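Local structure of peroxiredoxin (Clostridioides difficile, 6TSB) at residues V42-T47 against F77-L81; R155-T159 against Y185-E191; L162-R166 against I195-D200; Y207-E213 against Y261-A266. The protein joins a peroxiredoxin domain, probably a thiol-specific peroxidase, to a family 18 glycosyl hydrolase domain, the part described here, that hydrolyses chitin. One frame throughout, in Å; residues are numbered along the deposited sequence.

Contact 1 of 4, residues V42-T47 against F77-L81; sequences VLGNPT and FLNQL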
loop_
_atom_site.group_PDB
_atom_site.type_symbol
_atom_site.label_atom_id
_atom_site.label_comp_id
_atom_site.label_asym_id
_atom_site.label_seq_id
_atom_site.Cartn_x
_atom_site.Cartn_y
_atom_site.Cartn_z
ATOM N N VAL A 42 10.125 -21.037 -18.378
ATOM C CA VAL A 42 8.773 -21.522 -18.752
ATOM C C VAL A 42 8.686 -22.989 -18.345
ATOM O O VAL A 42 9.251 -23.822 -19.073
ATOM C CB VAL A 42 8.576 -21.338 -20.264
ATOM C CG1 VAL A 42 7.144 -21.627 -20.642
ATOM C CG2 VAL A 42 9.000 -19.960 -20.718
ATOM N N LEU A 43 8.101 -23.275 -17.184
ATOM C CA LEU A 43 7.857 -24.654 -16.668
ATOM C C LEU A 43 6.406 -25.077 -16.934
ATOM O O LEU A 43 5.496 -24.605 -16.214
ATOM C CB LEU A 43 8.135 -24.676 -15.164
ATOM C CG LEU A 43 7.953 -26.030 -14.491
ATOM C CD1 LEU A 43 8.895 -27.067 -15.106
ATOM C CD2 LEU A 43 8.124 -25.921 -12.973
ATOM N N GLY A 44 6.189 -25.971 -17.895
ATOM C CA GLY A 44 4.838 -26.483 -18.189
ATOM C C GLY A 44 4.302 -25.829 -19.442
ATOM O O GLY A 44 5.142 -25.405 -20.297
ATOM N N ASN A 45 2.976 -25.731 -19.555
ATOM C CA ASN A 45 2.302 -25.305 -20.812
ATOM C C ASN A 45 2.622 -23.847 -21.138
ATOM O O ASN A 45 2.209 -22.947 -20.417
ATOM C CB ASN A 45 0.785 -25.458 -20.696
ATOM C CG ASN A 45 0.113 -25.244 -22.031
ATOM O OD1 ASN A 45 0.269 -24.194 -22.669
ATOM N ND2 ASN A 45 -0.597 -26.274 -22.456
ATOM N N PRO A 46 3.283 -23.523 -22.265
ATOM C CA PRO A 46 3.743 -22.155 -22.496
ATOM C C PRO A 46 2.763 -21.176 -23.169
ATOM O O PRO A 46 3.219 -20.136 -23.672
ATOM C CB PRO A 46 4.902 -22.417 -23.473
ATOM C CG PRO A 46 4.326 -23.497 -24.350
ATOM C CD PRO A 46 3.653 -24.426 -23.357
ATOM N N THR A 47 1.476 -21.521 -23.234
ATOM C CA THR A 47 0.465 -20.836 -24.094
ATOM C C THR A 47 0.437 -19.330 -23.787
ATOM O O THR A 47 0.428 -18.489 -24.757
ATOM C CB THR A 47 -0.881 -21.540 -23.891
ATOM O OG1 THR A 47 -0.823 -22.757 -24.642
ATOM C CG2 THR A 47 -2.050 -20.688 -24.310
ATOM N N PHE A 77 5.541 -28.895 -25.532
ATOM C CA PHE A 77 5.686 -27.558 -24.895
ATOM C C PHE A 77 6.873 -26.801 -25.496
ATOM O O PHE A 77 6.773 -25.581 -25.725
ATOM C CB PHE A 77 5.841 -27.703 -23.383
ATOM C CG PHE A 77 4.599 -28.185 -22.679
ATOM C CD1 PHE A 77 3.341 -28.057 -23.260
ATOM C CD2 PHE A 77 4.685 -28.751 -21.412
ATOM C CE1 PHE A 77 2.207 -28.501 -22.594
ATOM C CE2 PHE A 77 3.552 -29.219 -20.764
ATOM C CZ PHE A 77 2.319 -29.093 -21.356
ATOM N N LEU A 78 7.952 -27.510 -25.786
ATOM C CA LEU A 78 9.182 -26.879 -26.300
ATOM C C LEU A 78 8.928 -26.505 -27.765
ATOM O O LEU A 78 9.363 -25.420 -28.187
ATOM C CB LEU A 78 10.366 -27.843 -26.153
ATOM C CG LEU A 78 11.649 -27.388 -26.859
ATOM C CD1 LEU A 78 12.111 -26.036 -26.339
ATOM C CD2 LEU A 78 12.771 -28.402 -26.700
ATOM N N ASN A 79 8.293 -27.388 -28.534
ATOM C CA ASN A 79 7.971 -27.084 -29.949
ATOM C C ASN A 79 7.006 -25.900 -29.974
ATOM O O ASN A 79 7.211 -24.997 -30.805
ATOM C CB ASN A 79 7.408 -28.299 -30.683
ATOM C CG ASN A 79 8.455 -29.369 -30.897
ATOM O OD1 ASN A 79 8.175 -30.549 -30.700
ATOM N ND2 ASN A 79 9.652 -28.959 -31.286
ATOM N N GLN A 80 6.005 -25.894 -29.092
ATOM C CA GLN A 80 5.022 -24.784 -29.010
ATOM C C GLN A 80 5.787 -23.485 -28.759
ATOM O O GLN A 80 5.623 -22.527 -29.522
ATOM C CB GLN A 80 3.998 -25.042 -27.908
ATOM C CG GLN A 80 2.835 -24.061 -27.939
ATOM C CD GLN A 80 1.820 -24.346 -26.868
ATOM O OE1 GLN A 80 1.702 -25.477 -26.411
ATOM N NE2 GLN A 80 1.086 -23.325 -26.460
ATOM N N LEU A 81 6.686 -23.511 -27.785
ATOM C CA LEU A 81 7.479 -22.328 -27.359
ATOM C C LEU A 81 8.400 -21.882 -28.501
ATOM O O LEU A 81 8.537 -20.664 -28.694
ATOM C CB LEU A 81 8.220 -22.701 -26.074
ATOM C CG LEU A 81 9.102 -21.618 -25.470
ATOM C CD1 LEU A 81 8.261 -20.466 -24.925
ATOM C CD2 LEU A 81 9.956 -22.229 -24.372
#
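Thr-47 OG1 joins the two segments: it accepts from Gln-80 NE2 at 2.7 Å, lying in the amide plane, and gives its own proton to Asn-45 OD1, also at 2.7 Å. Asn-45 OD1 receives Thr-47 N as well (3.0 Å), which closes an Asx turn and fixes the rotation of the asparagine amide. Gln-80 gets to the hydroxyl by an extended chain, CG lying opposite the backbone N (chi1 -170°), and on the way its CD runs past Pro-46 CG at 3.7 Å. Beside this polar chain, Phe-77 turns one ring face to the backbone of the loop. Asn-45 CA sits over the ring centre in a CH-pi contact, 3.7 Å from the centroid, while Gly-44 C lies nearer the rim of the same face. Pro-46 CD comes to 3.6 Å from Phe-77 CD1, and Pro-46 CB and Val-42 CG2 both approach Leu-81 CD1. Leu-43 hydrogen-bonds through its backbone to Thr-333 and Thr-335 of the second subunit. The loop follows the first strand of the (beta/alpha)8-type barrel, 37-43, and lies against helix 75-83, whose Phe-77 and Leu-81 also pack on Phe-59 of the next strand, 56-64.

Contact 2 of 4, residues R155-T159 against Y185-E191; sequences RENFT and YINSSAE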
loop_
_atom_site.group_PDB
_atom_site.type_symbol
_atom_site.label_atom_id
_atom_site.label_comp_id
_atom_site.label_asym_id
_atom_site.label_seq_id
_atom_site.Cartn_x
_atom_site.Cartn_y
_atom_site.Cartn_z
ATOM N N ARG A 155 33.351 -29.241 -8.148
ATOM C CA ARG A 155 33.590 -27.790 -8.354
ATOM C C ARG A 155 34.577 -27.613 -9.498
ATOM O O ARG A 155 34.280 -26.871 -10.415
ATOM C CB ARG A 155 34.022 -27.115 -7.043
ATOM C CG ARG A 155 34.486 -25.665 -7.152
ATOM C CD ARG A 155 34.472 -24.993 -5.776
ATOM N NE ARG A 155 34.794 -23.570 -5.799
ATOM C CZ ARG A 155 36.025 -23.061 -5.859
ATOM N NH1 ARG A 155 37.090 -23.850 -5.899
ATOM N NH2 ARG A 155 36.193 -21.752 -5.877
ATOM N N GLU A 156 35.722 -28.266 -9.463
ATOM C CA GLU A 156 36.690 -28.098 -10.576
ATOM C C GLU A 156 36.108 -28.752 -11.828
ATOM O O GLU A 156 36.411 -28.278 -12.942
ATOM C CB GLU A 156 38.059 -28.663 -10.208
ATOM C CG GLU A 156 38.847 -27.751 -9.286
ATOM C CD GLU A 156 40.033 -28.464 -8.666
ATOM O OE1 GLU A 156 39.803 -29.233 -7.704
ATOM O OE2 GLU A 156 41.164 -28.304 -9.198
ATOM N N ASN A 157 35.339 -29.823 -11.643
ATOM C CA ASN A 157 34.792 -30.637 -12.756
ATOM C C ASN A 157 33.766 -29.785 -13.509
ATOM O O ASN A 157 33.762 -29.856 -14.767
ATOM C CB ASN A 157 34.239 -31.983 -12.259
ATOM C CG ASN A 157 35.320 -33.012 -11.938
ATOM O OD1 ASN A 157 36.516 -32.798 -12.205
ATOM N ND2 ASN A 157 34.909 -34.109 -11.307
ATOM N N PHE A 158 32.978 -28.973 -12.784
ATOM C CA PHE A 158 31.951 -28.107 -13.402
ATOM C C PHE A 158 32.608 -27.251 -14.481
ATOM O O PHE A 158 32.081 -27.127 -15.588
ATOM C CB PHE A 158 31.220 -27.295 -12.332
ATOM C CG PHE A 158 30.001 -26.513 -12.777
ATOM C CD1 PHE A 158 29.194 -26.961 -13.822
ATOM C CD2 PHE A 158 29.626 -25.350 -12.106
ATOM C CE1 PHE A 158 28.058 -26.259 -14.190
ATOM C CE2 PHE A 158 28.484 -24.652 -12.476
ATOM C CZ PHE A 158 27.707 -25.109 -13.518
ATOM N N THR A 159 33.762 -26.683 -14.193
ATOM C CA THR A 159 34.447 -25.764 -15.138
ATOM C C THR A 159 34.812 -26.519 -16.415
ATOM O O THR A 159 34.783 -25.920 -17.539
ATOM C CB THR A 159 35.720 -25.189 -14.504
ATOM O OG1 THR A 159 35.384 -24.662 -13.217
ATOM C CG2 THR A 159 36.377 -24.136 -15.369
ATOM N N TYR A 185 28.281 -21.567 -2.156
ATOM C CA TYR A 185 28.263 -21.789 -3.628
ATOM C C TYR A 185 29.587 -21.260 -4.207
ATOM O O TYR A 185 30.172 -21.900 -5.107
ATOM C CB TYR A 185 27.014 -21.192 -4.311
ATOM C CG TYR A 185 26.910 -21.481 -5.796
ATOM C CD1 TYR A 185 27.630 -20.732 -6.715
ATOM C CD2 TYR A 185 26.126 -22.518 -6.298
ATOM C CE1 TYR A 185 27.586 -21.009 -8.072
ATOM C CE2 TYR A 185 26.062 -22.798 -7.662
ATOM C CZ TYR A 185 26.813 -22.056 -8.543
ATOM O OH TYR A 185 26.800 -22.305 -9.875
ATOM N N ILE A 186 30.083 -20.127 -3.724
ATOM C CA ILE A 186 31.293 -19.518 -4.341
ATOM C C ILE A 186 32.533 -20.361 -4.025
ATOM O O ILE A 186 33.415 -20.447 -4.924
ATOM C CB ILE A 186 31.441 -18.048 -3.941
ATOM C CG1 ILE A 186 30.355 -17.232 -4.644
ATOM C CG2 ILE A 186 32.844 -17.529 -4.268
ATOM C CD1 ILE A 186 29.775 -16.164 -3.795
ATOM N N ASN A 187 32.580 -20.972 -2.842
ATOM C CA ASN A 187 33.757 -21.715 -2.314
ATOM C C ASN A 187 33.677 -23.223 -2.611
ATOM O O ASN A 187 34.750 -23.825 -2.677
ATOM C CB ASN A 187 33.921 -21.513 -0.799
ATOM C CG ASN A 187 34.158 -20.063 -0.411
ATOM O OD1 ASN A 187 34.813 -19.294 -1.126
ATOM N ND2 ASN A 187 33.577 -19.668 0.708
ATOM N N SER A 188 32.481 -23.819 -2.724
ATOM C CA SER A 188 32.260 -25.292 -2.750
ATOM C C SER A 188 31.491 -25.798 -3.982
ATOM O O SER A 188 31.383 -27.044 -4.108
ATOM C CB SER A 188 31.542 -25.723 -1.513
ATOM O OG SER A 188 32.285 -25.337 -0.377
ATOM N N SER A 189 30.927 -24.925 -4.828
ATOM C CA SER A 189 30.120 -25.351 -6.001
ATOM C C SER A 189 30.778 -24.898 -7.301
ATOM O O SER A 189 30.917 -25.720 -8.175
ATOM C CB SER A 189 28.694 -24.898 -5.906
ATOM O OG SER A 189 28.089 -25.501 -4.777
ATOM N N ALA A 190 31.222 -23.663 -7.423
ATOM C CA ALA A 190 31.734 -23.178 -8.714
ATOM C C ALA A 190 32.949 -22.271 -8.528
ATOM O O ALA A 190 33.100 -21.632 -7.468
ATOM C CB ALA A 190 30.634 -22.481 -9.466
ATOM N N GLU A 191 33.782 -22.276 -9.560
ATOM C CA GLU A 191 34.979 -21.437 -9.729
ATOM C C GLU A 191 34.467 -20.249 -10.516
ATOM O O GLU A 191 34.580 -20.283 -11.747
ATOM C CB GLU A 191 36.113 -22.170 -10.468
ATOM C CG GLU A 191 36.634 -23.437 -9.783
ATOM C CD GLU A 191 37.802 -24.086 -10.530
ATOM O OE1 GLU A 191 37.634 -24.468 -11.726
ATOM O OE2 GLU A 191 38.910 -24.168 -9.944
HETATM O O HOH W 1 34.728 -19.220 -6.838
HETATM O O HOH W 2 33.482 -24.230 -11.561
HETATM O O HOH W 3 38.644 -26.571 -13.110
#
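Arg-155 reaches from the start of helix 154-169, the connection between two adjacent parallel strands of the (beta/alpha)8-type barrel, to the C-terminal end of helix 183-188, where it gathers backbone carbonyls. Arg-155 CA lies 3.4 Å from Ser-189 O in a CA-H...O contact. With CG trans to the backbone N (chi1 172°) and the chain straight as far as NE, the guanidinium arrives beside the last helical turn: NH2 donates to Ile-186 O at 3.2 Å, the carbonyl lying slightly out of the guanidinium plane, and NE makes a weak bond to Ala-190 O. Asn-187 O lies over one face of the group and Glu-191 CG over the opposite one, so the arginine is sandwiched. Water 1 connects NH2 to Ile-186 O a second time, and water 2 binds Arg-155 O, Thr-159 OG1 and Glu-191 N together. Glu-156 brings its CG to 3.6 Å from Glu-191 OE2, and water 3 joins Glu-156 O to Glu-191 OE1. Phe-158 turns its ring edge to Tyr-185 OH and to Ala-190 CB, the latter 4.0 Å from CD2, and meets Trp-138 edge-to-face. Thr-159 then ties down Glu-191, the N-cap residue of the following short helix, 192-195: Glu-191 OE1 takes the proton of Thr-159 OG1 at 2.7 Å on its anti lone pair.

Contact 3 of 4, residues L162-R166 against I195-D200; sequences LTAIR and IAPIID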
loop_
_atom_site.group_PDB
_atom_site.type_symbol
_atom_site.label_atom_id
_atom_site.label_comp_id
_atom_site.label_asym_id
_atom_site.label_seq_id
_atom_site.Cartn_x
_atom_site.Cartn_y
_atom_site.Cartn_z
ATOM N N LEU A 162 31.635 -27.261 -18.531
ATOM C CA LEU A 162 31.244 -26.029 -19.255
ATOM C C LEU A 162 32.216 -25.805 -20.410
ATOM O O LEU A 162 31.753 -25.454 -21.494
ATOM C CB LEU A 162 31.226 -24.854 -18.271
ATOM C CG LEU A 162 30.126 -24.952 -17.222
ATOM C CD1 LEU A 162 30.375 -24.009 -16.063
ATOM C CD2 LEU A 162 28.773 -24.684 -17.866
ATOM N N THR A 163 33.507 -26.041 -20.190
ATOM C CA THR A 163 34.552 -25.909 -21.234
ATOM C C THR A 163 34.215 -26.866 -22.380
ATOM O O THR A 163 34.290 -26.444 -23.541
ATOM C CB THR A 163 35.965 -26.188 -20.688
ATOM O OG1 THR A 163 36.300 -25.112 -19.819
ATOM C CG2 THR A 163 37.045 -26.288 -21.753
ATOM N N ALA A 164 33.889 -28.115 -22.055
ATOM C CA ALA A 164 33.542 -29.163 -23.046
ATOM C C ALA A 164 32.282 -28.755 -23.821
ATOM O O ALA A 164 32.313 -28.864 -25.052
ATOM C CB ALA A 164 33.393 -30.501 -22.368
ATOM N N ILE A 165 31.258 -28.214 -23.153
ATOM C CA ILE A 165 30.028 -27.708 -23.839
ATOM C C ILE A 165 30.394 -26.542 -24.769
ATOM O O ILE A 165 30.069 -26.577 -25.982
ATOM C CB ILE A 165 28.961 -27.345 -22.802
ATOM C CG1 ILE A 165 28.655 -28.542 -21.894
ATOM C CG2 ILE A 165 27.738 -26.820 -23.521
ATOM C CD1 ILE A 165 27.685 -28.277 -20.772
ATOM N N ARG A 166 31.104 -25.548 -24.261
ATOM C CA ARG A 166 31.457 -24.364 -25.093
ATOM C C ARG A 166 32.297 -24.770 -26.314
ATOM O O ARG A 166 32.134 -24.124 -27.410
ATOM C CB ARG A 166 32.187 -23.307 -24.257
ATOM C CG ARG A 166 32.674 -22.106 -25.066
ATOM C CD ARG A 166 31.547 -21.354 -25.747
ATOM N NE ARG A 166 30.790 -20.556 -24.777
ATOM C CZ ARG A 166 29.645 -19.918 -25.022
ATOM N NH1 ARG A 166 29.068 -19.987 -26.213
ATOM N NH2 ARG A 166 29.073 -19.223 -24.057
ATOM N N ILE A 195 34.603 -20.016 -14.603
ATOM C CA ILE A 195 33.393 -20.198 -15.479
ATOM C C ILE A 195 32.984 -18.885 -16.127
ATOM O O ILE A 195 32.377 -18.954 -17.178
ATOM C CB ILE A 195 32.198 -20.776 -14.731
ATOM C CG1 ILE A 195 31.576 -19.761 -13.776
ATOM C CG2 ILE A 195 32.576 -22.064 -14.036
ATOM C CD1 ILE A 195 30.352 -20.306 -13.066
ATOM N N ALA A 196 33.309 -17.746 -15.511
ATOM C CA ALA A 196 32.946 -16.387 -15.990
ATOM C C ALA A 196 33.197 -16.235 -17.483
ATOM O O ALA A 196 32.259 -15.954 -18.213
ATOM C CB ALA A 196 33.672 -15.325 -15.194
ATOM N N PRO A 197 34.440 -16.417 -18.002
ATOM C CA PRO A 197 34.717 -16.195 -19.419
ATOM C C PRO A 197 34.148 -17.266 -20.367
ATOM O O PRO A 197 34.117 -17.004 -21.585
ATOM C CB PRO A 197 36.252 -16.182 -19.519
ATOM C CG PRO A 197 36.715 -17.004 -18.329
ATOM C CD PRO A 197 35.659 -16.779 -17.257
ATOM N N ILE A 198 33.677 -18.395 -19.828
ATOM C CA ILE A 198 33.109 -19.505 -20.649
ATOM C C ILE A 198 31.645 -19.194 -20.974
ATOM O O ILE A 198 31.252 -19.373 -22.141
ATOM C CB ILE A 198 33.236 -20.869 -19.946
ATOM C CG1 ILE A 198 34.695 -21.246 -19.668
ATOM C CG2 ILE A 198 32.556 -21.943 -20.772
ATOM C CD1 ILE A 198 34.854 -22.253 -18.537
ATOM N N ILE A 199 30.873 -18.805 -19.962
ATOM C CA ILE A 199 29.396 -18.628 -20.055
ATOM C C ILE A 199 29.040 -17.230 -20.558
ATOM O O ILE A 199 29.871 -16.328 -20.505
ATOM C CB ILE A 199 28.752 -18.914 -18.694
ATOM C CG1 ILE A 199 28.973 -17.796 -17.676
ATOM C CG2 ILE A 199 29.234 -20.246 -18.168
ATOM C CD1 ILE A 199 28.442 -18.133 -16.297
ATOM N N ASP A 200 27.806 -17.063 -21.008
ATOM C CA ASP A 200 27.243 -15.769 -21.464
ATOM C C ASP A 200 26.550 -15.099 -20.281
ATOM O O ASP A 200 26.639 -13.876 -20.156
ATOM C CB ASP A 200 26.271 -15.971 -22.620
ATOM C CG ASP A 200 26.965 -16.462 -23.871
ATOM O OD1 ASP A 200 27.627 -15.662 -24.494
ATOM O OD2 ASP A 200 26.862 -17.646 -24.184
#
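The guanidinium of Arg-166 makes its bonds across the contact at its edge. NE and NH2 both donate to Ile-198 O, each at 2.9 Å and close to the guanidinium plane, a side-on grip of two nitrogens on one carbonyl oxygen. NH2 also forms a salt bridge with Asp-200 OD2 at 2.7 Å. The guanidinium and carboxylate planes stand 86° apart, so although the oxygen lies in the plane of the arginine, the nitrogen meets the carboxylate from above. Bends at chi2 (60°) and chi3 (75°) curl the arginine chain back to the loop, and its CB rests 3.8 Å from Ile-198 CG2. Apolar packing continues along the helix: Leu-162 CD1 touches Ile-195 CG2 at 3.6 Å, and Leu-162 CB lies near Ile-198 CG2. Ile-198 CD1 passes Thr-163 OG1, which is bonded to Thr-159 O in the preceding turn. Outside the contact, Arg-166 NH1 bonds Gly-170 O and Lys-173 O, while Asp-200 OD2 accepts from Leu-175 N. Helix 154-169 is thereby fastened to the loop that leads from helix 192-195 into strand 201-204, with Leu-175 and Val-177 of strand 174-179 packed against both segments on the barrel wall.

Contact 4 of 4, residues Y207-E213 against Y261-A266; sequences YDFTAGE and YGRLGA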
loop_
_atom_site.group_PDB
_atom_site.type_symbol
_atom_site.label_atom_id
_atom_site.label_comp_id
_atom_site.label_asym_id
_atom_site.label_seq_id
_atom_site.Cartn_x
_atom_site.Cartn_y
_atom_site.Cartn_z
ATOM N N TYR A 207 16.277 -16.060 -4.724
ATOM C CA TYR A 207 14.967 -16.381 -4.100
ATOM C C TYR A 207 15.095 -17.698 -3.349
ATOM O O TYR A 207 16.208 -18.215 -3.254
ATOM C CB TYR A 207 13.832 -16.406 -5.126
ATOM C CG TYR A 207 14.120 -17.147 -6.406
ATOM C CD1 TYR A 207 14.032 -18.532 -6.479
ATOM C CD2 TYR A 207 14.473 -16.453 -7.557
ATOM C CE1 TYR A 207 14.287 -19.207 -7.664
ATOM C CE2 TYR A 207 14.747 -17.119 -8.737
ATOM C CZ TYR A 207 14.664 -18.497 -8.787
ATOM O OH TYR A 207 14.965 -19.126 -9.951
ATOM N N ASP A 208 14.008 -18.155 -2.740
ATOM C CA ASP A 208 13.964 -19.388 -1.912
ATOM C C ASP A 208 14.887 -19.287 -0.693
ATOM O O ASP A 208 15.206 -20.346 -0.136
ATOM C CB ASP A 208 14.313 -20.626 -2.740
ATOM C CG ASP A 208 13.155 -21.153 -3.566
ATOM O OD1 ASP A 208 11.996 -20.934 -3.160
ATOM O OD2 ASP A 208 13.426 -21.784 -4.611
ATOM N N PHE A 209 15.253 -18.089 -0.227
ATOM C CA PHE A 209 16.125 -17.933 0.970
ATOM C C PHE A 209 15.581 -18.788 2.129
ATOM O O PHE A 209 16.425 -19.316 2.894
ATOM C CB PHE A 209 16.320 -16.454 1.343
ATOM C CG PHE A 209 16.952 -15.575 0.275
ATOM C CD1 PHE A 209 17.629 -16.115 -0.810
ATOM C CD2 PHE A 209 16.856 -14.198 0.346
ATOM C CE1 PHE A 209 18.207 -15.298 -1.772
ATOM C CE2 PHE A 209 17.420 -13.380 -0.625
ATOM C CZ PHE A 209 18.103 -13.930 -1.682
ATOM N N THR A 210 14.256 -18.988 2.243
ATOM C CA THR A 210 13.616 -19.706 3.394
ATOM C C THR A 210 13.180 -21.142 3.061
ATOM O O THR A 210 12.547 -21.762 3.935
ATOM C CB THR A 210 12.385 -18.960 3.916
ATOM O OG1 THR A 210 11.527 -18.708 2.802
ATOM C CG2 THR A 210 12.750 -17.677 4.625
ATOM N N ALA A 211 13.530 -21.662 1.885
ATOM C CA ALA A 211 13.192 -23.025 1.401
ATOM C C ALA A 211 13.711 -24.137 2.336
ATOM O O ALA A 211 13.149 -25.243 2.279
ATOM C CB ALA A 211 13.726 -23.202 0.002
ATOM N N GLY A 212 14.734 -23.892 3.157
ATOM C CA GLY A 212 15.276 -24.906 4.089
ATOM C C GLY A 212 14.906 -24.684 5.556
ATOM O O GLY A 212 15.413 -25.458 6.390
ATOM N N GLU A 213 14.042 -23.707 5.880
ATOM C CA GLU A 213 13.714 -23.292 7.279
ATOM C C GLU A 213 12.251 -23.617 7.621
ATOM O O GLU A 213 11.392 -23.447 6.730
ATOM C CB GLU A 213 13.951 -21.789 7.449
ATOM C CG GLU A 213 15.345 -21.328 7.049
ATOM C CD GLU A 213 16.474 -22.040 7.770
ATOM O OE1 GLU A 213 16.345 -22.268 8.989
ATOM O OE2 GLU A 213 17.463 -22.393 7.099
ATOM N N TYR A 261 6.183 -16.421 -7.454
ATOM C CA TYR A 261 5.441 -17.186 -6.433
ATOM C C TYR A 261 5.743 -16.544 -5.086
ATOM O O TYR A 261 6.684 -15.740 -5.032
ATOM C CB TYR A 261 5.863 -18.656 -6.391
ATOM C CG TYR A 261 7.329 -18.904 -6.122
ATOM C CD1 TYR A 261 8.261 -18.815 -7.139
ATOM C CD2 TYR A 261 7.776 -19.265 -4.861
ATOM C CE1 TYR A 261 9.608 -19.038 -6.905
ATOM C CE2 TYR A 261 9.113 -19.520 -4.613
ATOM C CZ TYR A 261 10.032 -19.390 -5.641
ATOM O OH TYR A 261 11.359 -19.616 -5.437
ATOM N N GLY A 262 4.951 -16.905 -4.078
ATOM C CA GLY A 262 5.148 -16.584 -2.657
ATOM C C GLY A 262 5.599 -17.811 -1.910
ATOM O O GLY A 262 5.221 -18.899 -2.338
ATOM N N ARG A 263 6.398 -17.638 -0.855
ATOM C CA ARG A 263 6.837 -18.748 0.022
ATOM C C ARG A 263 6.684 -18.324 1.484
ATOM O O ARG A 263 6.828 -17.130 1.758
ATOM C CB ARG A 263 8.281 -19.146 -0.289
ATOM C CG ARG A 263 8.907 -20.087 0.733
ATOM C CD ARG A 263 10.337 -20.516 0.427
ATOM N NE ARG A 263 10.496 -21.249 -0.826
ATOM C CZ ARG A 263 10.205 -22.539 -1.005
ATOM N NH1 ARG A 263 9.726 -23.273 -0.011
ATOM N NH2 ARG A 263 10.385 -23.090 -2.189
ATOM N N LEU A 264 6.377 -19.294 2.352
ATOM C CA LEU A 264 6.463 -19.224 3.832
ATOM C C LEU A 264 7.195 -20.489 4.304
ATOM O O LEU A 264 6.565 -21.571 4.377
ATOM C CB LEU A 264 5.055 -19.099 4.429
ATOM C CG LEU A 264 4.977 -18.931 5.949
ATOM C CD1 LEU A 264 5.536 -17.583 6.378
ATOM C CD2 LEU A 264 3.542 -19.097 6.449
ATOM N N GLY A 265 8.505 -20.367 4.526
ATOM C CA GLY A 265 9.389 -21.469 4.950
ATOM C C GLY A 265 9.435 -22.583 3.925
ATOM O O GLY A 265 9.023 -22.356 2.797
ATOM N N ALA A 266 9.893 -23.766 4.328
ATOM C CA ALA A 266 10.060 -24.950 3.452
ATOM C C ALA A 266 8.690 -25.476 3.006
ATOM O O ALA A 266 8.627 -26.124 1.959
ATOM C CB ALA A 266 10.849 -26.021 4.175
HETATM O O HOH W 4 9.159 -17.628 3.546
#
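Tyr-261 and Asp-208 are brought together by the first torsion of the tyrosine, which sets the ring between its own backbone N and carbonyl carbon (chi1 58°) and sends OH to Asp-208 OD1 at 2.7 Å. Arg-263 extends as far as CD and then bends at chi3 (-61°), turning NE and NH2 onto the same oxygen at 2.8 and 2.9 Å. This side-on salt bridge and the phenol, which comes from above the carboxylate plane, give OD1 three donors. Tyr-261 OH also lies 3.1 Å from Tyr-207 CD1. Ala-211 CB sits over the centre of one guanidinium face, and Arg-263 NH1 donates to Gly-265 O at 3.0 Å, nearly straight (168°). Further along, Ala-266 N bonds Glu-213 O at 2.8 Å, while water 4 joins Thr-210 OG1 to Gly-265 N. Segment 207-213 follows barrel strand 201-204 and opens with the Tyr-Asp pair of the Met-Xaa-Tyr-Asp motif of family 18 chitinases; strand 254-264 is its parallel neighbour, and Trp-332 of the second subunit packs on Tyr-207. Because three donors from two side chains converge on OD1, its position is probably well fixed, and the arginine is itself steadied by its bond to Gly-265.

Overall arrangement
All four contacts belong to the family 18 barrel, and each is partly buried. Contacts 2 and 3 share helix 154-169 and touch each other, Thr-159 packing on Ile-195 and Ile-198. In both, a helix arginine takes hold of backbone carbonyls, but waters and a threonine complete contact 2, a salt bridge and isoleucines contact 3. Contact 1 sets a strand end and its loop against helix 75-83, contact 4 a loop against strand 254-264 of the same sheet. Both meet the second subunit, consistent with that subunit supplying the barrel's eighth strand. Contact 4, closest to the chain centre, depends on charge; contact 1 relies on ring and proline packing beside uncharged hydrogen bonds.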